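Local coordinates for Non-structural protein (Porcine reproductive and respiratory syndrome virus, PDB 3IFU), which acts as a zinc-binding, papain-like cysteine protease at the leader end of the viral polyprotein, and probably inhibits host interferon-beta production, at residues W77-F82 with V147-F152; C126-I131 with H157-L162; V140-L145 with C174-A179. All coordinates share one frame; numbering follows the deposited sequence.

Contact 1 (W77-F82 with V147-F152); sequences WLSAIF and VSDKPF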
loop_
_atom_site.group_PDB
_atom_site.type_symbol
_atom_site.label_atom_id
_atom_site.label_comp_id
_atom_site.label_asym_id
_atom_site.label_seq_id
_atom_site.Cartn_x
_atom_site.Cartn_y
_atom_site.Cartn_z
ATOM N N TRP A 77 14.972 -5.873 6.928
ATOM C CA TRP A 77 14.088 -6.884 6.354
ATOM C C TRP A 77 12.758 -6.925 7.098
ATOM O O TRP A 77 11.777 -7.463 6.591
ATOM C CB TRP A 77 14.726 -8.277 6.393
ATOM C CG TRP A 77 15.395 -8.604 7.691
ATOM C CD1 TRP A 77 16.712 -8.416 7.998
ATOM C CD2 TRP A 77 14.782 -9.149 8.866
ATOM N NE1 TRP A 77 16.959 -8.809 9.289
ATOM C CE2 TRP A 77 15.792 -9.268 9.845
ATOM C CE3 TRP A 77 13.476 -9.551 9.187
ATOM C CZ2 TRP A 77 15.541 -9.776 11.130
ATOM C CZ3 TRP A 77 13.223 -10.056 10.468
ATOM C CH2 TRP A 77 14.255 -10.163 11.420
ATOM N N LEU A 78 12.728 -6.361 8.302
ATOM C CA LEU A 78 11.502 -6.322 9.097
ATOM C C LEU A 78 10.475 -5.489 8.345
ATOM O O LEU A 78 9.260 -5.603 8.565
ATOM C CB LEU A 78 11.763 -5.697 10.472
ATOM C CG LEU A 78 12.369 -6.592 11.553
ATOM C CD1 LEU A 78 12.667 -5.774 12.790
ATOM C CD2 LEU A 78 11.399 -7.704 11.884
ATOM N N SER A 79 10.990 -4.655 7.451
ATOM C CA SER A 79 10.182 -3.774 6.628
ATOM C C SER A 79 9.672 -4.463 5.352
ATOM O O SER A 79 8.759 -3.969 4.703
ATOM C CB SER A 79 11.021 -2.541 6.281
ATOM O OG SER A 79 10.388 -1.729 5.319
ATOM N N ALA A 80 10.251 -5.609 4.996
ATOM C CA ALA A 80 9.835 -6.324 3.793
ATOM C C ALA A 80 8.795 -7.415 4.051
ATOM O O ALA A 80 8.174 -7.925 3.109
ATOM C CB ALA A 80 11.048 -6.920 3.100
ATOM N N ILE A 81 8.588 -7.755 5.322
ATOM C CA ILE A 81 7.631 -8.796 5.687
ATOM C C ILE A 81 6.198 -8.578 5.168
ATOM O O ILE A 81 5.635 -9.456 4.503
ATOM C CB ILE A 81 7.605 -9.014 7.223
ATOM C CG1 ILE A 81 9.018 -9.362 7.712
ATOM C CG2 ILE A 81 6.647 -10.142 7.576
ATOM C CD1 ILE A 81 9.091 -9.841 9.129
ATOM N N PHE A 82 5.616 -7.417 5.452
ATOM C CA PHE A 82 4.262 -7.128 5.000
ATOM C C PHE A 82 4.100 -7.074 3.471
ATOM O O PHE A 82 3.207 -7.720 2.923
ATOM C CB PHE A 82 3.750 -5.818 5.612
ATOM C CG PHE A 82 2.365 -5.460 5.175
ATOM C CD1 PHE A 82 1.270 -6.197 5.616
ATOM C CD2 PHE A 82 2.155 -4.439 4.256
ATOM C CE1 PHE A 82 -0.015 -5.931 5.141
ATOM C CE2 PHE A 82 0.876 -4.167 3.777
ATOM C CZ PHE A 82 -0.211 -4.918 4.222
ATOM N N VAL A 147 16.737 -3.019 2.098
ATOM C CA VAL A 147 15.389 -3.065 1.550
ATOM C C VAL A 147 14.483 -2.225 2.438
ATOM O O VAL A 147 14.821 -1.930 3.585
ATOM C CB VAL A 147 14.811 -4.514 1.486
ATOM C CG1 VAL A 147 15.707 -5.404 0.647
ATOM C CG2 VAL A 147 14.631 -5.078 2.880
ATOM N N SER A 148 13.329 -1.846 1.899
ATOM C CA SER A 148 12.352 -1.050 2.631
ATOM C C SER A 148 11.006 -1.192 1.940
ATOM O O SER A 148 10.932 -1.639 0.788
ATOM C CB SER A 148 12.763 0.426 2.653
ATOM O OG SER A 148 11.857 1.199 3.427
ATOM N N ASP A 149 9.942 -0.814 2.641
ATOM C CA ASP A 149 8.606 -0.898 2.067
ATOM C C ASP A 149 8.256 0.426 1.382
ATOM O O ASP A 149 7.188 0.588 0.797
ATOM C CB ASP A 149 7.587 -1.259 3.157
ATOM C CG ASP A 149 7.389 -0.153 4.172
ATOM O OD1 ASP A 149 8.388 0.395 4.687
ATOM O OD2 ASP A 149 6.219 0.160 4.465
ATOM N N LYS A 150 9.187 1.366 1.449
ATOM C CA LYS A 150 9.014 2.675 0.832
ATOM C C LYS A 150 10.320 3.080 0.151
ATOM O O LYS A 150 11.389 2.585 0.502
ATOM C CB LYS A 150 8.619 3.712 1.892
ATOM C CG LYS A 150 7.154 3.641 2.318
ATOM C CD LYS A 150 6.240 4.126 1.193
ATOM C CE LYS A 150 4.778 4.214 1.619
ATOM N NZ LYS A 150 4.187 2.871 1.884
ATOM N N PRO A 151 10.245 3.972 -0.847
ATOM C CA PRO A 151 11.436 4.429 -1.567
ATOM C C PRO A 151 12.415 5.102 -0.616
ATOM O O PRO A 151 12.013 5.631 0.420
ATOM C CB PRO A 151 10.867 5.422 -2.577
ATOM C CG PRO A 151 9.481 4.934 -2.797
ATOM C CD PRO A 151 9.037 4.600 -1.402
ATOM N N PHE A 152 13.695 5.069 -0.964
ATOM C CA PHE A 152 14.716 5.706 -0.143
ATOM C C PHE A 152 15.931 6.103 -0.970
ATOM O O PHE A 152 16.170 5.556 -2.045
ATOM C CB PHE A 152 15.150 4.795 1.028
ATOM C CG PHE A 152 15.776 3.477 0.613
ATOM C CD1 PHE A 152 14.991 2.337 0.439
ATOM C CD2 PHE A 152 17.164 3.366 0.448
ATOM C CE1 PHE A 152 15.574 1.104 0.115
ATOM C CE2 PHE A 152 17.767 2.137 0.122
ATOM C CZ PHE A 152 16.975 1.003 -0.044
#
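Ser-79 meets the turn that follows strand 147-148, and its hydroxyl carries the polar half of the contact. OG accepts a hydrogen bond from Asp-149 N at 2.9 Å, a weak one because the angle at the hydrogen is 124°. Ser-79 OG stands anti to its own backbone N (chi1 171°), which turns it to the opposing backbone, where it also lies 3.4 Å from Ser-148 CA. Asp-149 OD1 is another close neighbour, 3.0 Å from Ser-79 OG. The aspartate lies alongside the serine backbone too, with Asp-149 CB 3.3 Å from Ser-79 O. Its second carboxylate oxygen, OD2, accepts a hydrogen bond from the backbone N of Glu-20, so the carboxylate is held from outside the two segments as well.

The apolar half is small and centres on one methyl group. Val-147 CG2 sits 4.0 Å from Ala-80 CB and at the same distance from Trp-77 CA. The tryptophan therefore offers its backbone to the valine, while its CB points away. About 208 Å² is buried in all, which fits a contact made by a few atoms.

Residues 77-80 have helical backbone angles without the regular helical bonding; Ala-80 N donates to Trp-77 O.

The contact joins the turn leading into helix 81-87 to strand 147-148, outermost in the four-stranded antiparallel sheet within this chain, and to the turn after it. Val-140 of strand 140-142 touches both Ala-80 and Val-147 and so continues the apolar patch into the sheet. Trp-77 packs on helix 94-108, touching Ile-105 and making an edge-to-face ring contact with Tyr-106, while Leu-78 and Ile-81 touch strand 16-18.

Contact 2 (C126-I131 with H157-L162); sequences CRWYPI and HVLTNL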
loop_
_atom_site.group_PDB
_atom_site.type_symbol
_atom_site.label_atom_id
_atom_site.label_comp_id
_atom_site.label_asym_id
_atom_site.label_seq_id
_atom_site.Cartn_x
_atom_site.Cartn_y
_atom_site.Cartn_z
ATOM N N CYS A 126 5.478 -11.664 -8.249
ATOM C CA CYS A 126 6.325 -10.504 -7.991
ATOM C C CYS A 126 7.486 -10.444 -8.978
ATOM O O CYS A 126 8.047 -11.469 -9.359
ATOM C CB CYS A 126 6.865 -10.529 -6.553
ATOM S SG CYS A 126 5.619 -10.378 -5.251
ATOM N N ARG A 127 7.839 -9.230 -9.382
ATOM C CA ARG A 127 8.927 -9.011 -10.321
ATOM C C ARG A 127 9.708 -7.804 -9.847
ATOM O O ARG A 127 9.131 -6.901 -9.246
ATOM C CB ARG A 127 8.365 -8.726 -11.715
ATOM C CG ARG A 127 7.513 -9.852 -12.305
ATOM C CD ARG A 127 8.370 -10.980 -12.894
ATOM N NE ARG A 127 7.563 -12.105 -13.373
ATOM C CZ ARG A 127 6.962 -13.002 -12.588
ATOM N NH1 ARG A 127 7.072 -12.932 -11.269
ATOM N NH2 ARG A 127 6.236 -13.972 -13.127
ATOM N N TRP A 128 11.017 -7.795 -10.090
ATOM C CA TRP A 128 11.850 -6.654 -9.717
ATOM C C TRP A 128 11.845 -5.692 -10.896
ATOM O O TRP A 128 11.688 -6.109 -12.040
ATOM C CB TRP A 128 13.294 -7.075 -9.426
ATOM C CG TRP A 128 13.483 -7.745 -8.104
ATOM C CD1 TRP A 128 13.652 -9.082 -7.879
ATOM C CD2 TRP A 128 13.496 -7.113 -6.813
ATOM N NE1 TRP A 128 13.769 -9.324 -6.528
ATOM C CE2 TRP A 128 13.675 -8.133 -5.850
ATOM C CE3 TRP A 128 13.372 -5.785 -6.378
ATOM C CZ2 TRP A 128 13.732 -7.867 -4.473
ATOM C CZ3 TRP A 128 13.429 -5.520 -5.006
ATOM C CH2 TRP A 128 13.607 -6.558 -4.073
ATOM N N TYR A 129 12.005 -4.405 -10.622
ATOM C CA TYR A 129 12.021 -3.411 -11.682
ATOM C C TYR A 129 13.028 -2.339 -11.330
ATOM O O TYR A 129 13.179 -1.979 -10.156
ATOM C CB TYR A 129 10.653 -2.748 -11.836
ATOM C CG TYR A 129 9.544 -3.654 -12.315
ATOM C CD1 TYR A 129 9.250 -3.771 -13.670
ATOM C CD2 TYR A 129 8.782 -4.389 -11.409
ATOM C CE1 TYR A 129 8.223 -4.596 -14.114
ATOM C CE2 TYR A 129 7.757 -5.219 -11.838
ATOM C CZ TYR A 129 7.478 -5.321 -13.191
ATOM O OH TYR A 129 6.460 -6.148 -13.617
ATOM N N PRO A 130 13.758 -1.833 -12.335
ATOM C CA PRO A 130 14.747 -0.778 -12.087
ATOM C C PRO A 130 13.922 0.467 -11.808
ATOM O O PRO A 130 13.072 0.828 -12.614
ATOM C CB PRO A 130 15.487 -0.674 -13.417
ATOM C CG PRO A 130 15.354 -2.060 -13.989
ATOM C CD PRO A 130 13.921 -2.398 -13.685
ATOM N N ILE A 131 14.144 1.112 -10.671
ATOM C CA ILE A 131 13.366 2.301 -10.353
ATOM C C ILE A 131 13.638 3.391 -11.387
ATOM O O ILE A 131 14.786 3.753 -11.629
ATOM C CB ILE A 131 13.696 2.837 -8.943
ATOM C CG1 ILE A 131 13.351 1.787 -7.887
ATOM C CG2 ILE A 131 12.916 4.110 -8.685
ATOM C CD1 ILE A 131 13.909 2.096 -6.505
ATOM N N HIS A 157 16.003 -0.734 -7.108
ATOM C CA HIS A 157 14.983 -1.649 -7.602
ATOM C C HIS A 157 13.745 -1.728 -6.727
ATOM O O HIS A 157 13.796 -1.475 -5.525
ATOM C CB HIS A 157 15.583 -3.043 -7.759
ATOM C CG HIS A 157 16.676 -3.106 -8.775
ATOM N ND1 HIS A 157 16.427 -3.138 -10.130
ATOM C CD2 HIS A 157 18.022 -3.054 -8.638
ATOM C CE1 HIS A 157 17.574 -3.096 -10.784
ATOM N NE2 HIS A 157 18.556 -3.044 -9.903
ATOM N N VAL A 158 12.624 -2.074 -7.349
ATOM C CA VAL A 158 11.372 -2.214 -6.627
ATOM C C VAL A 158 10.718 -3.531 -7.014
ATOM O O VAL A 158 10.588 -3.853 -8.191
ATOM C CB VAL A 158 10.412 -1.051 -6.930
ATOM C CG1 VAL A 158 10.104 -1.001 -8.415
ATOM C CG2 VAL A 158 9.136 -1.203 -6.106
ATOM N N LEU A 159 10.330 -4.297 -6.001
ATOM C CA LEU A 159 9.685 -5.590 -6.187
ATOM C C LEU A 159 8.178 -5.379 -6.091
ATOM O O LEU A 159 7.665 -4.953 -5.048
ATOM C CB LEU A 159 10.149 -6.554 -5.095
ATOM C CG LEU A 159 9.534 -7.950 -5.029
ATOM C CD1 LEU A 159 9.922 -8.748 -6.258
ATOM C CD2 LEU A 159 10.016 -8.655 -3.761
ATOM N N THR A 160 7.462 -5.663 -7.174
ATOM C CA THR A 160 6.021 -5.486 -7.149
ATOM C C THR A 160 5.285 -6.509 -7.996
ATOM O O THR A 160 5.840 -7.085 -8.927
ATOM C CB THR A 160 5.629 -4.070 -7.624
ATOM O OG1 THR A 160 4.217 -3.886 -7.474
ATOM C CG2 THR A 160 6.011 -3.873 -9.085
ATOM N N ASN A 161 4.024 -6.731 -7.658
ATOM C CA ASN A 161 3.199 -7.674 -8.396
ATOM C C ASN A 161 2.306 -6.894 -9.342
ATOM O O ASN A 161 1.441 -7.454 -10.000
ATOM C CB ASN A 161 2.346 -8.521 -7.440
ATOM C CG ASN A 161 1.351 -7.695 -6.641
ATOM O OD1 ASN A 161 0.478 -8.245 -5.971
ATOM N ND2 ASN A 161 1.483 -6.375 -6.700
ATOM N N LEU A 162 2.537 -5.593 -9.400
ATOM C CA LEU A 162 1.779 -4.691 -10.253
ATOM C C LEU A 162 2.261 -4.828 -11.708
ATOM O O LEU A 162 3.465 -4.906 -11.966
ATOM C CB LEU A 162 1.992 -3.262 -9.743
ATOM C CG LEU A 162 0.895 -2.203 -9.720
ATOM C CD1 LEU A 162 -0.382 -2.747 -9.110
ATOM C CD2 LEU A 162 1.399 -1.023 -8.913
HETATM O O HOH W 1 4.717 -7.352 -11.571
#
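Leu-159 CB lies over one face of the Trp-128 indole, 3.4 Å from the centroid of the six-membered ring and 11° off its normal, a CH-pi contact; Val-158 N lies in plane at the indole edge. The Tyr-129 ring has Val-158 O and Thr-160 O at its edge, and Tyr-129 O lies at the edge of the His-157 imidazole. These groups decorate an antiparallel strand pair, 127-130 with 157-160, at one side of the protease domain's sheet. Trp-128, Leu-159, Pro-130 and His-157 share one face of it; Arg-127, Tyr-129, Val-158 and Thr-160 share the other.

Arg-127 and Thr-160 form a hydrogen-bonded pair, with Thr-160 N to Arg-127 O the straighter bond (163°). At the next such pair, Val-158 N donates to Tyr-129 O, and His-157 ND1 adds a weak bond to the same oxygen at 3.4 Å. Leu-159 CG, anti to its backbone N (chi1 176°), lies 4.0 Å from Cys-126 CB, and CD1 comes closer, to 3.6 Å. Thr-160 CG2 packs 3.5 Å from Tyr-129 CE2, the two side chains crossing at about a right angle. One water accepts a hydrogen bond from Tyr-129 OH at 2.9 Å and donates to both Thr-160 O and Leu-162 O.

Contact 3 (V140-L145 with C174-A179); sequences VYANSL and CPFECA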
loop_
_atom_site.group_PDB
_atom_site.type_symbol
_atom_site.label_atom_id
_atom_site.label_comp_id
_atom_site.label_asym_id
_atom_site.label_seq_id
_atom_site.Cartn_x
_atom_site.Cartn_y
_atom_site.Cartn_z
ATOM N N VAL A 140 8.610 -3.565 -2.247
ATOM C CA VAL A 140 9.855 -3.652 -1.521
ATOM C C VAL A 140 10.875 -2.914 -2.366
ATOM O O VAL A 140 11.137 -3.288 -3.499
ATOM C CB VAL A 140 10.298 -5.121 -1.322
ATOM C CG1 VAL A 140 11.587 -5.173 -0.509
ATOM C CG2 VAL A 140 9.204 -5.899 -0.609
ATOM N N TYR A 141 11.411 -1.831 -1.818
ATOM C CA TYR A 141 12.414 -1.043 -2.511
ATOM C C TYR A 141 13.739 -1.564 -2.030
ATOM O O TYR A 141 13.858 -1.959 -0.876
ATOM C CB TYR A 141 12.234 0.429 -2.168
ATOM C CG TYR A 141 10.956 0.968 -2.754
ATOM C CD1 TYR A 141 10.966 1.689 -3.943
ATOM C CD2 TYR A 141 9.720 0.676 -2.165
ATOM C CE1 TYR A 141 9.779 2.105 -4.540
ATOM C CE2 TYR A 141 8.527 1.089 -2.755
ATOM C CZ TYR A 141 8.563 1.801 -3.945
ATOM O OH TYR A 141 7.394 2.190 -4.555
ATOM N N ALA A 142 14.739 -1.581 -2.903
ATOM C CA ALA A 142 16.023 -2.121 -2.495
ATOM C C ALA A 142 17.203 -1.721 -3.352
ATOM O O ALA A 142 17.056 -1.104 -4.404
ATOM C CB ALA A 142 15.927 -3.647 -2.457
ATOM N N ASN A 143 18.383 -2.073 -2.857
ATOM C CA ASN A 143 19.643 -1.871 -3.555
ATOM C C ASN A 143 20.443 -3.119 -3.204
ATOM O O ASN A 143 19.846 -4.138 -2.857
ATOM C CB ASN A 143 20.350 -0.558 -3.144
ATOM C CG ASN A 143 20.694 -0.473 -1.663
ATOM O OD1 ASN A 143 21.020 0.607 -1.169
ATOM N ND2 ASN A 143 20.638 -1.591 -0.958
ATOM N N SER A 144 21.765 -3.060 -3.274
ATOM C CA SER A 144 22.577 -4.240 -2.992
ATOM C C SER A 144 22.794 -4.602 -1.517
ATOM O O SER A 144 23.340 -5.664 -1.212
ATOM C CB SER A 144 23.934 -4.107 -3.695
ATOM O OG SER A 144 24.654 -2.979 -3.225
ATOM N N LEU A 145 22.351 -3.746 -0.603
ATOM C CA LEU A 145 22.534 -4.013 0.823
ATOM C C LEU A 145 21.290 -3.875 1.678
ATOM O O LEU A 145 21.197 -4.497 2.735
ATOM C CB LEU A 145 23.613 -3.087 1.397
ATOM C CG LEU A 145 25.067 -3.498 1.138
ATOM C CD1 LEU A 145 25.950 -2.259 1.053
ATOM C CD2 LEU A 145 25.538 -4.443 2.242
ATOM N N CYS A 174 18.137 -10.543 -8.512
ATOM C CA CYS A 174 17.828 -10.076 -7.166
ATOM C C CYS A 174 18.831 -8.962 -6.880
ATOM O O CYS A 174 20.034 -9.185 -6.930
ATOM C CB CYS A 174 17.990 -11.201 -6.138
ATOM S SG CYS A 174 17.494 -10.742 -4.445
ATOM N N PRO A 175 18.349 -7.749 -6.577
ATOM C CA PRO A 175 19.221 -6.604 -6.291
ATOM C C PRO A 175 20.289 -6.842 -5.227
ATOM O O PRO A 175 21.327 -6.186 -5.224
ATOM C CB PRO A 175 18.231 -5.521 -5.861
ATOM C CG PRO A 175 17.006 -5.863 -6.650
ATOM C CD PRO A 175 16.931 -7.363 -6.479
ATOM N N PHE A 176 20.040 -7.791 -4.335
ATOM C CA PHE A 176 20.967 -8.056 -3.242
ATOM C C PHE A 176 21.269 -9.533 -3.006
ATOM O O PHE A 176 20.604 -10.420 -3.550
ATOM C CB PHE A 176 20.392 -7.459 -1.960
ATOM C CG PHE A 176 18.983 -7.907 -1.679
ATOM C CD1 PHE A 176 18.733 -9.152 -1.113
ATOM C CD2 PHE A 176 17.901 -7.104 -2.027
ATOM C CE1 PHE A 176 17.428 -9.588 -0.901
ATOM C CE2 PHE A 176 16.595 -7.534 -1.820
ATOM C CZ PHE A 176 16.358 -8.776 -1.256
ATOM N N GLU A 177 22.280 -9.771 -2.176
ATOM C CA GLU A 177 22.702 -11.112 -1.801
ATOM C C GLU A 177 22.334 -11.278 -0.337
ATOM O O GLU A 177 21.968 -12.355 0.118
ATOM C CB GLU A 177 24.212 -11.252 -1.956
ATOM C CG GLU A 177 24.688 -11.261 -3.388
ATOM C CD GLU A 177 24.237 -12.509 -4.102
ATOM O OE1 GLU A 177 23.040 -12.596 -4.454
ATOM O OE2 GLU A 177 25.082 -13.410 -4.289
ATOM N N CYS A 178 22.435 -10.180 0.395
ATOM C CA CYS A 178 22.117 -10.182 1.806
ATOM C C CYS A 178 21.672 -8.794 2.246
ATOM O O CYS A 178 22.489 -7.902 2.464
ATOM C CB CYS A 178 23.334 -10.621 2.619
ATOM S SG CYS A 178 23.111 -10.508 4.398
ATOM N N ALA A 179 20.363 -8.616 2.353
ATOM C CA ALA A 179 19.815 -7.351 2.790
ATOM C C ALA A 179 19.577 -7.496 4.285
ATOM O O ALA A 179 18.856 -8.389 4.731
ATOM C CB ALA A 179 18.508 -7.056 2.058
HETATM O O HOH W 2 24.214 -7.852 -0.097
#
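Ser-144 and Phe-176 bring their CA atoms to 4.1 Å where the loop leaving strand 140-142 runs past residues 174-179, yet no direct hydrogen bond links the two backbones. Two CA-H...O contacts take that place, one in each direction. Ser-144 CA points at Pro-175 O (3.2 Å, 147° at the hydrogen), and Ala-179 CA at Leu-145 O (3.2 Å, 154°). Between them a water donates to Ser-144 O at 2.6 Å and accepts from Cys-178 N at 3.0 Å, which gives the backbones an indirect polar link.

Phe-176 is the side chain that fills the junction. Its CB lies against Asn-143 O and Ser-144 O. Its CG stands between the backbone N and the carbonyl carbon (chi1 53°), and from there the ring turns its edge to the strand: Asn-143 O lies in the ring plane, 3.6 Å from Phe-176 CD2, and Ala-142 CB meets the same edge at CD2 and CE2. Both ring faces are covered from within its own segment. Cys-174 SG sits above one face, displaced toward the rim, while Ala-179 CB lies 3.8 Å above the plane on the opposite face, over the ring centre. Outside the two segments, Val-147 of strand 147-148 and Leu-116 of helix 113-118 also touch the phenylalanine, and Pro-175 packs on His-157.

Residues 174-179, near the C-terminus, thus pack against the end of strand 140-142 and the loop after it. His-146 and Met-180, two ligands of the second zinc site, directly follow Leu-145 and Ala-179, whose approach (CA atoms 4.7 Å apart) is consistent with bringing those ligands together. The chemistry implies that the segments are held by packing, CA-H...O contacts and one bridging water, with no direct hydrogen bond between them.

How the contacts relate
The three contacts meet in one antiparallel sheet, ordered 127-130, 157-160, 140-142, 147-148. Contact 3 holds the middle: Tyr-141 N lies 2.7 Å from Ser-148 O of contact 1, and Ala-142 N lies 2.8 Å from His-157 O of contact 2, both probable hydrogen bonds. Contacts 1 and 2, with centres 13 Å apart, do not touch. Segment 174-179 bridges the sheet: Phe-176 CE2 packs 3.4 Å from Val-147 CG1, and Pro-175 CD lies 3.4 Å from Trp-128 CE2. The zinc bound by Cys-70, Cys-76, His-146 and Met-180 is about 6 Å from the side chains of Val-147 and Leu-145, but about 12 Å from that of Trp-128.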